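Local coordinates for protein alpha-galactosidase (Lactobacillus brevis, PDB 3MI6) that probably catalyses the hydrolysis of terminal, non-reducing alpha-D-galactose residues from alpha-D-galactosides, at residues G29-I34 against V136-R141; A78-G83 against A89-Q94; G382-D387 against G410-P415; K462-M467 against A513-A518; N690-I695 against P699-G704. All blocks are in the same frame, centred on the assembly; numbering follows the deposited sequence.

Interaction 1 of 5, residues G29-I34 against V136-R141; sequences GEAGQI and VSFNDR
Phe138 meets Ala31 and Gly29 with the rim of its ring, a compact example of one aromatic side chain bridging two segments that exchange no hydrogen bond. The dense part of the contact is small. CZ lies 3.8 Å from Ala31 CB, near the ring plane, and the neighbouring CE2 comes 3.7 Å from the carbonyl Gly29 O, also at the edge. CG sits beside the backbone N of Phe138, opposite the carbonyl carbon (chi1 -59°), which sends the ring out across the gap toward residues 29-31. That gap is wide for two backbones in contact, since Glu30 CA and Phe138 CA remain 8.3 Å apart. Leu149 and Tyr105, on the strands flanking 132-140, also pack on Phe138, while Ile25 touches Ala31. With an alanine in place of Phe138, the methyl of Ala31 and the Gly29 carbonyl would probably lose this aromatic neighbour, leaving a gap between the two segments. Toward Arg141 the contact becomes loose and solvent-facing: Glu30 turns its side chain away, and Glu30 OE1 stays 6.9 Å from Arg141 NH2, opposite charges that do not meet. The ring thus joins the four-stranded sheet ending in strand 31-36 to the long antiparallel sheet holding strand 132-140, layered sheet packing consistent with the beta-sandwich N-terminal domain of family 36 enzymes.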
# COMPACT_ATOMS: atom_id res chain seq x y z
N GLY D 29 40.98 9.81 -15.04
CA GLY D 29 40.83 11.14 -15.60
C GLY D 29 39.41 11.66 -15.66
O GLY D 29 39.19 12.84 -15.94
N GLU D 30 38.44 10.77 -15.41
CA GLU D 30 37.02 11.15 -15.40
C GLU D 30 36.60 11.64 -14.02
O GLU D 30 37.22 11.28 -13.02
CB GLU D 30 36.12 9.99 -15.84
CG GLU D 30 36.03 9.81 -17.34
CD GLU D 30 35.22 8.58 -17.75
OE1 GLU D 30 35.74 7.45 -17.66
OE2 GLU D 30 34.05 8.75 -18.17
N ALA D 31 35.55 12.44 -13.99
CA ALA D 31 35.01 12.99 -12.74
C ALA D 31 34.08 12.00 -12.02
O ALA D 31 33.18 11.43 -12.64
CB ALA D 31 34.29 14.31 -13.00
N GLY D 32 34.32 11.82 -10.73
CA GLY D 32 33.59 10.88 -9.90
C GLY D 32 32.74 11.57 -8.85
O GLY D 32 33.21 12.34 -8.02
N GLN D 33 31.44 11.29 -8.91
CA GLN D 33 30.49 11.90 -8.00
C GLN D 33 30.68 11.26 -6.64
O GLN D 33 30.82 10.04 -6.55
CB GLN D 33 29.08 11.65 -8.53
CG GLN D 33 28.02 11.71 -7.51
CD GLN D 33 27.81 13.10 -6.98
OE1 GLN D 33 28.12 14.11 -7.64
NE2 GLN D 33 27.27 13.17 -5.78
N ILE D 34 30.73 12.08 -5.59
CA ILE D 34 30.97 11.56 -4.25
C ILE D 34 29.71 11.63 -3.36
O ILE D 34 29.36 10.67 -2.68
CB ILE D 34 32.14 12.31 -3.53
CG1 ILE D 34 33.31 12.53 -4.48
CG2 ILE D 34 32.62 11.54 -2.32
CD1 ILE D 34 34.52 13.04 -3.78
N VAL D 136 34.67 23.04 -15.38
CA VAL D 136 35.61 21.94 -15.30
C VAL D 136 35.82 21.32 -16.67
O VAL D 136 34.99 20.56 -17.15
CB VAL D 136 35.12 20.86 -14.31
CG1 VAL D 136 36.07 19.68 -14.29
CG2 VAL D 136 35.00 21.45 -12.93
N SER D 137 36.97 21.63 -17.28
CA SER D 137 37.22 21.26 -18.67
C SER D 137 37.95 19.92 -18.83
O SER D 137 38.86 19.61 -18.06
CB SER D 137 37.98 22.38 -19.37
OG SER D 137 37.31 23.62 -19.21
N PHE D 138 37.53 19.13 -19.81
CA PHE D 138 38.17 17.85 -20.10
C PHE D 138 38.58 17.83 -21.57
O PHE D 138 38.19 18.69 -22.35
CB PHE D 138 37.20 16.69 -19.84
CG PHE D 138 36.69 16.61 -18.42
CD1 PHE D 138 35.78 17.55 -17.94
CD2 PHE D 138 37.08 15.58 -17.58
CE1 PHE D 138 35.30 17.47 -16.65
CE2 PHE D 138 36.60 15.51 -16.29
CZ PHE D 138 35.72 16.45 -15.83
N ASN D 139 39.36 16.82 -21.94
CA ASN D 139 39.71 16.58 -23.33
C ASN D 139 39.63 15.09 -23.59
O ASN D 139 40.00 14.28 -22.74
CB ASN D 139 41.15 17.05 -23.64
CG ASN D 139 41.28 18.57 -23.67
OD1 ASN D 139 42.05 19.15 -22.90
ND2 ASN D 139 40.55 19.21 -24.58
N ASP D 140 39.16 14.75 -24.78
CA ASP D 140 39.12 13.38 -25.24
C ASP D 140 40.47 12.93 -25.85
O ASP D 140 40.93 13.50 -26.85
CB ASP D 140 38.00 13.24 -26.26
CG ASP D 140 37.87 11.83 -26.80
OD1 ASP D 140 38.10 10.86 -26.02
OD2 ASP D 140 37.52 11.70 -28.00
N ARG D 141 41.08 11.92 -25.25
CA ARG D 141 42.30 11.31 -25.78
C ARG D 141 42.12 10.72 -27.19
O ARG D 141 43.10 10.48 -27.89
CB ARG D 141 42.79 10.19 -24.85
CG ARG D 141 43.10 10.65 -23.43
CD ARG D 141 43.87 9.58 -22.65
NE ARG D 141 43.03 8.45 -22.27
CZ ARG D 141 42.70 8.15 -21.01
NH1 ARG D 141 43.15 8.92 -20.02
NH2 ARG D 141 41.94 7.10 -20.75

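Interaction 2 of 5, residues A78-G83 against A89-Q94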
# COMPACT_ATOMS: atom_id res chain seq x y z
N ALA D 78 28.84 10.60 -17.64
CA ALA D 78 29.41 9.37 -18.18
C ALA D 78 29.13 9.07 -19.66
O ALA D 78 28.12 9.50 -20.23
CB ALA D 78 29.00 8.18 -17.32
N SER D 79 30.01 8.29 -20.27
CA SER D 79 29.81 7.81 -21.63
C SER D 79 29.56 6.31 -21.62
O SER D 79 29.78 5.64 -20.62
CB SER D 79 31.07 8.07 -22.45
OG SER D 79 32.14 7.32 -21.90
N LEU D 80 29.12 5.79 -22.76
CA LEU D 80 28.90 4.37 -22.91
C LEU D 80 30.01 3.75 -23.74
O LEU D 80 30.35 4.26 -24.81
CB LEU D 80 27.57 4.13 -23.61
CG LEU D 80 27.40 2.70 -24.13
CD1 LEU D 80 27.04 1.76 -23.00
CD2 LEU D 80 26.35 2.65 -25.22
N GLY D 81 30.56 2.64 -23.27
CA GLY D 81 31.55 1.90 -24.03
C GLY D 81 32.77 1.50 -23.22
O GLY D 81 33.59 0.68 -23.65
N LYS D 82 32.88 2.07 -22.03
CA LYS D 82 34.08 1.94 -21.25
C LYS D 82 33.90 1.08 -20.00
O LYS D 82 34.72 1.14 -19.09
CB LYS D 82 34.58 3.33 -20.88
CG LYS D 82 35.01 4.16 -22.08
CD LYS D 82 36.53 4.28 -22.18
CE LYS D 82 37.18 3.00 -22.70
NZ LYS D 82 38.65 3.09 -22.72
N GLY D 83 32.84 0.28 -19.96
CA GLY D 83 32.61 -0.60 -18.81
C GLY D 83 31.35 -0.25 -18.03
O GLY D 83 30.84 -1.03 -17.24
N ALA D 89 25.39 10.16 -20.33
CA ALA D 89 25.02 11.56 -20.39
C ALA D 89 25.20 12.09 -21.79
O ALA D 89 24.52 13.04 -22.19
CB ALA D 89 25.86 12.38 -19.46
N PHE D 90 26.13 11.51 -22.54
CA PHE D 90 26.41 12.01 -23.88
C PHE D 90 26.94 10.87 -24.73
O PHE D 90 27.24 9.80 -24.20
CB PHE D 90 27.46 13.12 -23.81
CG PHE D 90 28.84 12.61 -23.55
CD1 PHE D 90 29.27 12.36 -22.26
CD2 PHE D 90 29.69 12.33 -24.60
CE1 PHE D 90 30.52 11.88 -22.02
CE2 PHE D 90 30.95 11.84 -24.37
CZ PHE D 90 31.37 11.61 -23.06
N GLN D 91 27.06 11.10 -26.05
CA GLN D 91 27.71 10.16 -26.97
C GLN D 91 28.19 10.91 -28.21
O GLN D 91 27.51 11.82 -28.69
CB GLN D 91 26.75 9.01 -27.35
CG GLN D 91 27.41 7.85 -28.07
CD GLN D 91 26.42 6.78 -28.54
OE1 GLN D 91 25.49 7.05 -29.30
NE2 GLN D 91 26.64 5.55 -28.09
N VAL D 92 29.37 10.54 -28.73
CA VAL D 92 29.96 11.18 -29.91
C VAL D 92 30.41 10.18 -30.97
O VAL D 92 31.20 9.29 -30.68
CB VAL D 92 31.20 12.02 -29.55
CG1 VAL D 92 31.50 13.03 -30.67
CG2 VAL D 92 31.03 12.72 -28.23
N THR D 93 29.94 10.37 -32.20
CA THR D 93 30.30 9.52 -33.32
C THR D 93 31.41 10.17 -34.14
O THR D 93 31.31 11.36 -34.50
CB THR D 93 29.08 9.27 -34.26
OG1 THR D 93 27.94 8.86 -33.51
CG2 THR D 93 29.40 8.19 -35.31
N GLN D 94 32.45 9.41 -34.46
CA GLN D 94 33.52 9.92 -35.30
C GLN D 94 33.23 9.76 -36.78
O GLN D 94 32.18 9.23 -37.16
CB GLN D 94 34.84 9.24 -34.96
CG GLN D 94 35.30 9.45 -33.53
CD GLN D 94 36.43 8.52 -33.14
OE1 GLN D 94 37.39 8.36 -33.90
NE2 GLN D 94 36.32 7.88 -31.97
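Ala89 and Ala78 supply the one hydrogen bond between the two segments: Ala89 N donates to Ala78 O over 2.8 Å. The bond is moderately bent, 149° at the hydrogen, and the donor stands 16° out of the carbonyl plane. It ties the loop 78-83 to the start of strand 90-93, and the nearby Ala78 N is held in turn by Gln183 OE1. Here the loop comes back beside the strand it leads into, at a place where strand 90-93 runs antiparallel to the long strand 174-186 in a sheet of the N-terminal domain; backbone bonds from Ala89 to Leu180 and from Gln91 to Asn177 and Arg178 belong to that pairing.

The second kind of interaction is van der Waals contact of the Phe90 ring. Phe90 CZ rests 3.6 Å from Ser79 CB, and its CD1 is 3.7 Å from Ala78 O, both approaching the ring obliquely. A chi1 of 75° places CG between the backbone N and the carbonyl carbon, so that the ring folds back toward the loop although its CB leaves the backbone in another direction. The ring of Tyr77 lies nearly parallel to that of Phe90. A serine in place of Phe90 would probably open a gap beside Ser79 CB and leave Tyr77 without its ring partner.

Leu80 and Gln91 run side by side, pointing the same way. Leu80 CD2 lies 4.1 Å from Gln91 NE2, and this amide is hydrogen-bonded to Glu280 of a second subunit, which also packs on Leu80.

Interaction 3 of 5, residues G382-D387 against G410-P415; sequences GDWFVD and GLWFEP
Behind the predicted catalytic site of the barrel, the indole of Trp384 is pressed against Trp412, Phe413 and Glu414 at the end of strand 408-413. It illustrates how a loop residue can back side chains that bond to predicted active-site residues. Trp384 is the centre of an inverse gamma turn, closed by Phe385 N donating to Asp383 O at 2.7 Å, and its CB points at the strand. With CG beside the backbone N (chi1 -54°), the six-membered ring reaches the strand end. Phe413 directs its edge at one face of that ring in an offset edge-to-face pair, centroids 5.6 Å apart and planes at 60°. The nearest atoms are Phe413 CD1 and Trp384 CE3, 3.7 Å apart, with CD1 set toward the rim and not over the middle. On the opposite face, again toward the rim, lies the backbone N of Gly382.

The far edge of the indole meets other groups. Trp384 CH2 is 3.9 Å from Trp412 CZ3 where the two side chains cross at a slant, and 4.1 Å from Glu414 CB. The carbonyl Glu414 O lies near the indole plane, beside Trp384 CZ2.

The polar ends of Trp412 and Glu414 reach predicted site residues. Trp412 NE1 bonds to OD2 of Asp479, the predicted nucleophile, and Glu414 OE2 accepts from the backbone N of Asn481, predicted to bind substrate. Trp384 is thus probably one layer behind the predicted site, packed on residues that bond to its groups, at the C-terminal strand ends where the active sites of (beta/alpha)8 barrels lie.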
# COMPACT_ATOMS: atom_id res chain seq x y z
N GLY D 382 -0.99 33.81 -40.25
CA GLY D 382 0.24 34.20 -40.91
C GLY D 382 0.14 35.63 -41.39
O GLY D 382 1.13 36.26 -41.74
N ASP D 383 -1.08 36.16 -41.40
CA ASP D 383 -1.36 37.50 -41.88
C ASP D 383 -1.51 38.49 -40.73
O ASP D 383 -2.60 38.96 -40.43
CB ASP D 383 -2.63 37.51 -42.72
CG ASP D 383 -2.47 36.76 -44.02
OD1 ASP D 383 -1.31 36.52 -44.43
OD2 ASP D 383 -3.50 36.42 -44.64
N TRP D 384 -0.39 38.81 -40.10
CA TRP D 384 -0.39 39.63 -38.90
C TRP D 384 -0.58 41.12 -39.18
O TRP D 384 0.25 41.96 -38.84
CB TRP D 384 0.87 39.34 -38.07
CG TRP D 384 1.00 37.86 -37.80
CD1 TRP D 384 1.99 37.03 -38.25
CD2 TRP D 384 0.09 37.05 -37.05
NE1 TRP D 384 1.75 35.75 -37.81
CE2 TRP D 384 0.60 35.73 -37.07
CE3 TRP D 384 -1.10 37.30 -36.36
CZ2 TRP D 384 -0.04 34.67 -36.43
CZ3 TRP D 384 -1.73 36.25 -35.71
CH2 TRP D 384 -1.20 34.95 -35.75
N PHE D 385 -1.70 41.42 -39.82
CA PHE D 385 -2.10 42.79 -40.07
C PHE D 385 -3.62 42.90 -39.88
O PHE D 385 -4.33 41.89 -39.90
CB PHE D 385 -1.64 43.25 -41.45
CG PHE D 385 -2.01 42.31 -42.56
CD1 PHE D 385 -3.34 42.13 -42.92
CD2 PHE D 385 -1.04 41.64 -43.27
CE1 PHE D 385 -3.69 41.27 -43.95
CE2 PHE D 385 -1.38 40.78 -44.29
CZ PHE D 385 -2.71 40.60 -44.64
N VAL D 386 -4.11 44.13 -39.71
CA VAL D 386 -5.49 44.41 -39.32
C VAL D 386 -6.60 43.94 -40.28
O VAL D 386 -6.50 44.07 -41.50
CB VAL D 386 -5.68 45.92 -39.09
CG1 VAL D 386 -6.83 46.16 -38.13
CG2 VAL D 386 -4.37 46.56 -38.57
N ASP D 387 -7.67 43.40 -39.71
CA ASP D 387 -8.82 42.93 -40.48
C ASP D 387 -9.89 44.01 -40.54
O ASP D 387 -10.62 44.21 -39.56
CB ASP D 387 -9.42 41.66 -39.85
CG ASP D 387 -10.70 41.21 -40.54
OD1 ASP D 387 -10.97 41.68 -41.66
OD2 ASP D 387 -11.44 40.38 -39.96
N GLY D 410 -3.63 44.85 -24.89
CA GLY D 410 -2.83 43.71 -25.29
C GLY D 410 -3.52 42.98 -26.41
O GLY D 410 -4.75 43.10 -26.57
N LEU D 411 -2.75 42.25 -27.21
CA LEU D 411 -3.32 41.43 -28.28
C LEU D 411 -2.58 40.12 -28.50
O LEU D 411 -1.47 39.92 -28.03
CB LEU D 411 -3.50 42.22 -29.59
CG LEU D 411 -2.33 42.47 -30.55
CD1 LEU D 411 -2.05 41.23 -31.34
CD2 LEU D 411 -2.64 43.61 -31.51
N TRP D 412 -3.22 39.25 -29.27
CA TRP D 412 -2.88 37.84 -29.41
C TRP D 412 -2.20 37.57 -30.76
O TRP D 412 -2.71 37.91 -31.82
CB TRP D 412 -4.20 37.06 -29.31
CG TRP D 412 -4.16 35.58 -29.49
CD1 TRP D 412 -4.28 34.65 -28.50
CD2 TRP D 412 -4.06 34.84 -30.72
NE1 TRP D 412 -4.24 33.38 -29.03
CE2 TRP D 412 -4.11 33.47 -30.40
CE3 TRP D 412 -3.93 35.21 -32.07
CZ2 TRP D 412 -4.02 32.46 -31.37
CZ3 TRP D 412 -3.85 34.21 -33.02
CH2 TRP D 412 -3.89 32.86 -32.67
N PHE D 413 -1.02 36.98 -30.71
CA PHE D 413 -0.38 36.44 -31.90
C PHE D 413 -0.20 34.94 -31.75
O PHE D 413 -0.18 34.42 -30.62
CB PHE D 413 1.00 37.06 -32.10
CG PHE D 413 0.98 38.52 -32.41
CD1 PHE D 413 0.95 38.97 -33.72
CD2 PHE D 413 1.03 39.46 -31.39
CE1 PHE D 413 0.94 40.32 -34.00
CE2 PHE D 413 1.03 40.81 -31.66
CZ PHE D 413 0.98 41.25 -32.97
N GLU D 414 -0.06 34.24 -32.88
CA GLU D 414 0.41 32.86 -32.91
C GLU D 414 1.44 32.76 -34.03
O GLU D 414 1.17 32.17 -35.07
CB GLU D 414 -0.75 31.87 -33.15
CG GLU D 414 -0.42 30.40 -32.86
CD GLU D 414 -1.61 29.47 -33.10
OE1 GLU D 414 -2.75 29.94 -33.19
OE2 GLU D 414 -1.39 28.24 -33.20
N PRO D 415 2.63 33.35 -33.81
CA PRO D 415 3.71 33.59 -34.78
C PRO D 415 4.17 32.35 -35.54
O PRO D 415 4.25 32.37 -36.78
CB PRO D 415 4.87 34.05 -33.90
CG PRO D 415 4.22 34.62 -32.70
CD PRO D 415 3.01 33.78 -32.45

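Interaction 4 of 5, residues K462-M467 against A513-A518; sequences KLMSQM and ARLTQA
Gln466 N to Lys462 O, at 3.1 Å, is the shortest sound backbone bond within these two helical turns, and it belongs to the one whose Met464 and Ser465 meet Leu515 of the next helix. The contact joins two successive outer helices of the (beta/alpha)8 barrel: helix 454-471 leads into barrel strand 475-478, and helix 500-518 follows that strand and leads on to strand 523-526. No hydrogen bond passes between the two turns, which meet through apolar side-chain packing. Their nearest CA atoms, of Ser465 and Leu515, are 7.1 Å apart, with the small serine at this closest point. Its hydroxyl stays within its own helix, bonded to Phe461 O.

Leu515 points its CB at the opposing helix and uses both methyls. CD2 sits 4.0 Å from Met464 CB and 4.4 Å from the backbone N of Ser465, lying against the helix surface. The other branch goes to the end of Met464, which is modelled as selenomethionine; the two side chains cross at about a right angle. Phe461 and Phe524 also pack on Leu515, and the side chain of Trp478, a predicted substrate-binding residue, comes within about 4 Å of that of Leu515. Farther along, a salt bridge from Arg514 NH1 to Asp458 is a polar tie between the same pair of helices. In Met464, CG lies opposite the carbonyl carbon (chi1 -73°), bringing SE to 3.9 Å from Leu515 CD1.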
# COMPACT_ATOMS: atom_id res chain seq x y z
N LYS D 462 9.83 41.82 -37.74
CA LYS D 462 9.41 43.05 -38.39
C LYS D 462 7.90 43.26 -38.27
O LYS D 462 7.45 44.35 -37.95
CB LYS D 462 9.85 43.09 -39.85
CG LYS D 462 9.21 44.24 -40.63
CD LYS D 462 9.68 44.32 -42.07
CE LYS D 462 8.76 45.22 -42.88
NZ LYS D 462 8.98 45.07 -44.35
N LEU D 463 7.12 42.21 -38.54
CA LEU D 463 5.66 42.28 -38.47
C LEU D 463 5.10 42.58 -37.08
O LEU D 463 4.10 43.30 -36.93
CB LEU D 463 5.04 41.00 -39.02
CG LEU D 463 4.34 41.28 -40.35
CD1 LEU D 463 3.70 40.04 -40.94
CD2 LEU D 463 3.31 42.37 -40.13
N MSE D 464 5.73 42.03 -36.05
CA MSE D 464 5.25 42.21 -34.69
C MSE D 464 5.62 43.57 -34.10
O MSE D 464 4.79 44.21 -33.45
CB MSE D 464 5.70 41.07 -33.80
CG MSE D 464 4.97 39.79 -34.10
SE MSE D 464 5.39 38.36 -32.86
CE MSE D 464 6.03 37.06 -34.13
N SER D 465 6.86 44.00 -34.33
CA SER D 465 7.31 45.31 -33.85
C SER D 465 6.52 46.42 -34.54
O SER D 465 6.23 47.44 -33.93
CB SER D 465 8.81 45.48 -34.06
OG SER D 465 9.18 45.08 -35.36
N GLN D 466 6.16 46.21 -35.79
CA GLN D 466 5.35 47.19 -36.49
C GLN D 466 4.01 47.35 -35.79
O GLN D 466 3.42 48.43 -35.81
CB GLN D 466 5.14 46.81 -37.95
CG GLN D 466 6.40 46.94 -38.79
CD GLN D 466 6.15 46.72 -40.27
OE1 GLN D 466 5.09 46.23 -40.67
NE2 GLN D 466 7.13 47.09 -41.09
N MSE D 467 3.55 46.26 -35.17
CA MSE D 467 2.26 46.25 -34.49
C MSE D 467 2.34 46.81 -33.07
O MSE D 467 1.39 47.44 -32.57
CB MSE D 467 1.69 44.84 -34.48
CG MSE D 467 0.21 44.78 -34.13
SE MSE D 467 -0.96 45.66 -35.44
CE MSE D 467 -0.19 44.90 -37.07
N ALA D 513 13.87 36.98 -27.96
CA ALA D 513 15.03 37.71 -27.52
C ALA D 513 15.04 39.10 -28.16
O ALA D 513 15.33 40.09 -27.50
CB ALA D 513 16.31 36.95 -27.84
N ARG D 514 14.70 39.17 -29.44
CA ARG D 514 14.76 40.44 -30.15
C ARG D 514 13.58 41.34 -29.83
O ARG D 514 13.73 42.55 -29.72
CB ARG D 514 14.90 40.20 -31.65
CG ARG D 514 16.30 39.73 -32.03
CD ARG D 514 16.33 39.09 -33.40
NE ARG D 514 16.14 40.05 -34.48
CZ ARG D 514 15.93 39.69 -35.74
NH1 ARG D 514 15.87 38.40 -36.05
NH2 ARG D 514 15.77 40.60 -36.69
N LEU D 515 12.40 40.75 -29.66
CA LEU D 515 11.24 41.53 -29.27
C LEU D 515 11.36 42.11 -27.86
O LEU D 515 10.99 43.26 -27.63
CB LEU D 515 9.97 40.68 -29.37
CG LEU D 515 9.46 40.23 -30.72
CD1 LEU D 515 8.32 39.26 -30.49
CD2 LEU D 515 9.00 41.41 -31.55
N THR D 516 11.87 41.33 -26.91
CA THR D 516 11.97 41.83 -25.53
C THR D 516 13.09 42.85 -25.32
O THR D 516 12.98 43.72 -24.45
CB THR D 516 12.03 40.70 -24.47
OG1 THR D 516 13.22 39.91 -24.64
CG2 THR D 516 10.79 39.84 -24.58
N GLN D 517 14.14 42.78 -26.12
CA GLN D 517 15.21 43.78 -26.03
C GLN D 517 14.80 45.11 -26.65
O GLN D 517 15.15 46.17 -26.14
CB GLN D 517 16.51 43.25 -26.63
CG GLN D 517 16.86 41.89 -26.12
CD GLN D 517 18.35 41.64 -26.06
OE1 GLN D 517 18.87 40.71 -26.71
NE2 GLN D 517 19.06 42.47 -25.28
N ALA D 518 14.03 45.06 -27.73
CA ALA D 518 13.65 46.27 -28.46
C ALA D 518 12.46 46.99 -27.86
O ALA D 518 12.32 48.19 -28.05
CB ALA D 518 13.39 45.95 -29.91

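Interaction 5 of 5, residues N690-I695 against P699-G704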
# COMPACT_ATOMS: atom_id res chain seq x y z
N ASN D 690 4.81 33.27 17.95
CA ASN D 690 4.52 34.09 19.12
C ASN D 690 3.85 35.41 18.76
O ASN D 690 3.73 36.29 19.63
CB ASN D 690 5.80 34.39 19.91
CG ASN D 690 6.52 33.14 20.38
OD1 ASN D 690 5.92 32.23 20.93
ND2 ASN D 690 7.83 33.12 20.17
N GLN D 691 3.47 35.56 17.50
CA GLN D 691 2.77 36.77 17.06
C GLN D 691 1.26 36.57 17.22
O GLN D 691 0.74 35.47 17.03
CB GLN D 691 3.12 37.09 15.60
CG GLN D 691 2.23 38.15 14.92
CD GLN D 691 2.52 39.59 15.35
OE1 GLN D 691 3.66 40.04 15.33
NE2 GLN D 691 1.47 40.32 15.73
N ARG D 692 0.56 37.63 17.59
CA ARG D 692 -0.88 37.54 17.73
C ARG D 692 -1.57 37.96 16.45
O ARG D 692 -1.20 38.97 15.85
CB ARG D 692 -1.34 38.36 18.92
CG ARG D 692 -0.78 37.84 20.23
CD ARG D 692 -1.25 38.64 21.38
NE ARG D 692 -1.03 40.05 21.11
CZ ARG D 692 -1.65 41.03 21.75
NH1 ARG D 692 -2.53 40.76 22.71
NH2 ARG D 692 -1.38 42.29 21.41
N TYR D 693 -2.57 37.17 16.01
CA TYR D 693 -3.29 37.43 14.75
C TYR D 693 -4.80 37.44 14.95
O TYR D 693 -5.31 36.99 15.97
CB TYR D 693 -3.00 36.35 13.72
CG TYR D 693 -1.55 36.12 13.33
CD1 TYR D 693 -1.01 36.75 12.22
CD2 TYR D 693 -0.76 35.23 14.04
CE1 TYR D 693 0.30 36.52 11.84
CE2 TYR D 693 0.55 35.00 13.66
CZ TYR D 693 1.07 35.64 12.55
OH TYR D 693 2.38 35.42 12.17
N GLN D 694 -5.50 37.95 13.94
CA GLN D 694 -6.96 37.88 13.87
C GLN D 694 -7.35 37.40 12.49
O GLN D 694 -6.64 37.65 11.50
CB GLN D 694 -7.61 39.24 14.15
CG GLN D 694 -7.32 39.76 15.54
CD GLN D 694 -8.26 40.88 16.00
OE1 GLN D 694 -8.46 41.89 15.30
NE2 GLN D 694 -8.83 40.71 17.20
N ILE D 695 -8.49 36.72 12.44
CA ILE D 695 -8.92 36.11 11.21
C ILE D 695 -10.32 36.44 10.78
O ILE D 695 -11.27 36.19 11.49
CB ILE D 695 -9.04 34.60 11.40
CG1 ILE D 695 -7.68 34.08 11.85
CG2 ILE D 695 -9.58 33.98 10.11
CD1 ILE D 695 -7.68 32.67 12.20
N PRO D 699 -13.61 38.14 16.29
CA PRO D 699 -13.15 39.14 17.26
C PRO D 699 -12.05 38.63 18.16
O PRO D 699 -11.37 39.44 18.78
CB PRO D 699 -14.40 39.40 18.09
CG PRO D 699 -15.15 38.09 18.02
CD PRO D 699 -14.97 37.66 16.60
N SER D 700 -11.90 37.32 18.26
CA SER D 700 -10.83 36.73 19.06
C SER D 700 -9.44 36.95 18.49
O SER D 700 -9.27 37.23 17.30
CB SER D 700 -11.05 35.22 19.24
OG SER D 700 -12.21 34.95 20.01
N THR D 701 -8.44 36.81 19.34
CA THR D 701 -7.07 36.92 18.92
C THR D 701 -6.34 35.59 19.17
O THR D 701 -6.54 34.93 20.18
CB THR D 701 -6.38 38.16 19.55
OG1 THR D 701 -5.58 37.78 20.68
CG2 THR D 701 -7.43 39.17 20.00
N TYR D 702 -5.51 35.19 18.20
CA TYR D 702 -4.87 33.89 18.24
C TYR D 702 -3.36 34.04 18.09
O TYR D 702 -2.87 34.82 17.27
CB TYR D 702 -5.41 33.01 17.11
CG TYR D 702 -6.91 32.81 17.12
CD1 TYR D 702 -7.73 33.59 16.33
CD2 TYR D 702 -7.49 31.84 17.92
CE1 TYR D 702 -9.10 33.42 16.34
CE2 TYR D 702 -8.87 31.66 17.93
CZ TYR D 702 -9.67 32.45 17.14
OH TYR D 702 -11.03 32.29 17.14
N TYR D 703 -2.61 33.30 18.89
CA TYR D 703 -1.17 33.18 18.64
C TYR D 703 -0.89 32.26 17.44
O TYR D 703 -1.60 31.27 17.21
CB TYR D 703 -0.43 32.68 19.88
CG TYR D 703 -0.17 33.78 20.89
CD1 TYR D 703 -1.14 34.15 21.81
CD2 TYR D 703 1.04 34.45 20.89
CE1 TYR D 703 -0.89 35.17 22.72
CE2 TYR D 703 1.28 35.47 21.80
CZ TYR D 703 0.32 35.82 22.71
OH TYR D 703 0.60 36.82 23.59
N GLY D 704 0.13 32.62 16.68
CA GLY D 704 0.54 31.82 15.56
C GLY D 704 0.52 30.35 15.88
O GLY D 704 0.06 29.55 15.07
O HOH W 1 -9.46 36.18 14.93
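Arg692 lies along Tyr703, both side chains pointing the same way from a non-hydrogen-bonded antiparallel pair. Arg692 CG stands over the ring face, 3.5 Å from the Tyr703 centroid and 18° off the normal, a CH-pi contact made by the aliphatic part of the chain. Beyond it the chain bends, and the guanidinium plane is turned 46° from the ring. At the ring's edge Tyr703 CE2 meets Asn690 O, and His41 of a third subunit stacks on the same tyrosine.

Tyr693 and Tyr702 point to the other side of the sheet. Their backbones form the hydrogen-bonded pair: Tyr693 N donates to Tyr702 O at 2.7 Å, and Tyr702 N returns a nearly straight bond of 2.9 Å to Tyr693 O. Edge-on, the Tyr693 ring meets Gly704, CE2 lying 3.7 Å from its CA, while Gly704 N donates to Gln691 O at 2.9 Å. Tyr702 instead has Ile695 CD1 against CD1, 4.2 Å away.

Toward the turn the strands separate, and a water accepts from Ile695 N and donates to Ser700 O. This is a beta hairpin with Tyr703 as N-cap of helix 704-710, at the edge of the C-terminal domain's antiparallel sheet.

Overall arrangement
Three regions of the chain are sampled. Interactions 1 and 2 share the N-terminal beta domain, their centres 13 Å apart and nearest atoms about 4 Å apart without touching; residues 78-94 fall within the chain span between 29-34 and 136-141. Interactions 3 and 4 belong to the barrel, their centres also 13 Å apart, but these do touch: Pro415 packs on Met464, Trp384 on Leu463 and Phe413 on Met467. Interaction 3 thus lies between the helix of interaction 4 and the predicted site, where the side chain of Trp412 is about 3 Å from that of Asp479, and that of Met464 about 11 Å. Interaction 5 stands apart in the C-terminal domain, its centre 51 Å from interaction 4 and 61 Å from interaction 2.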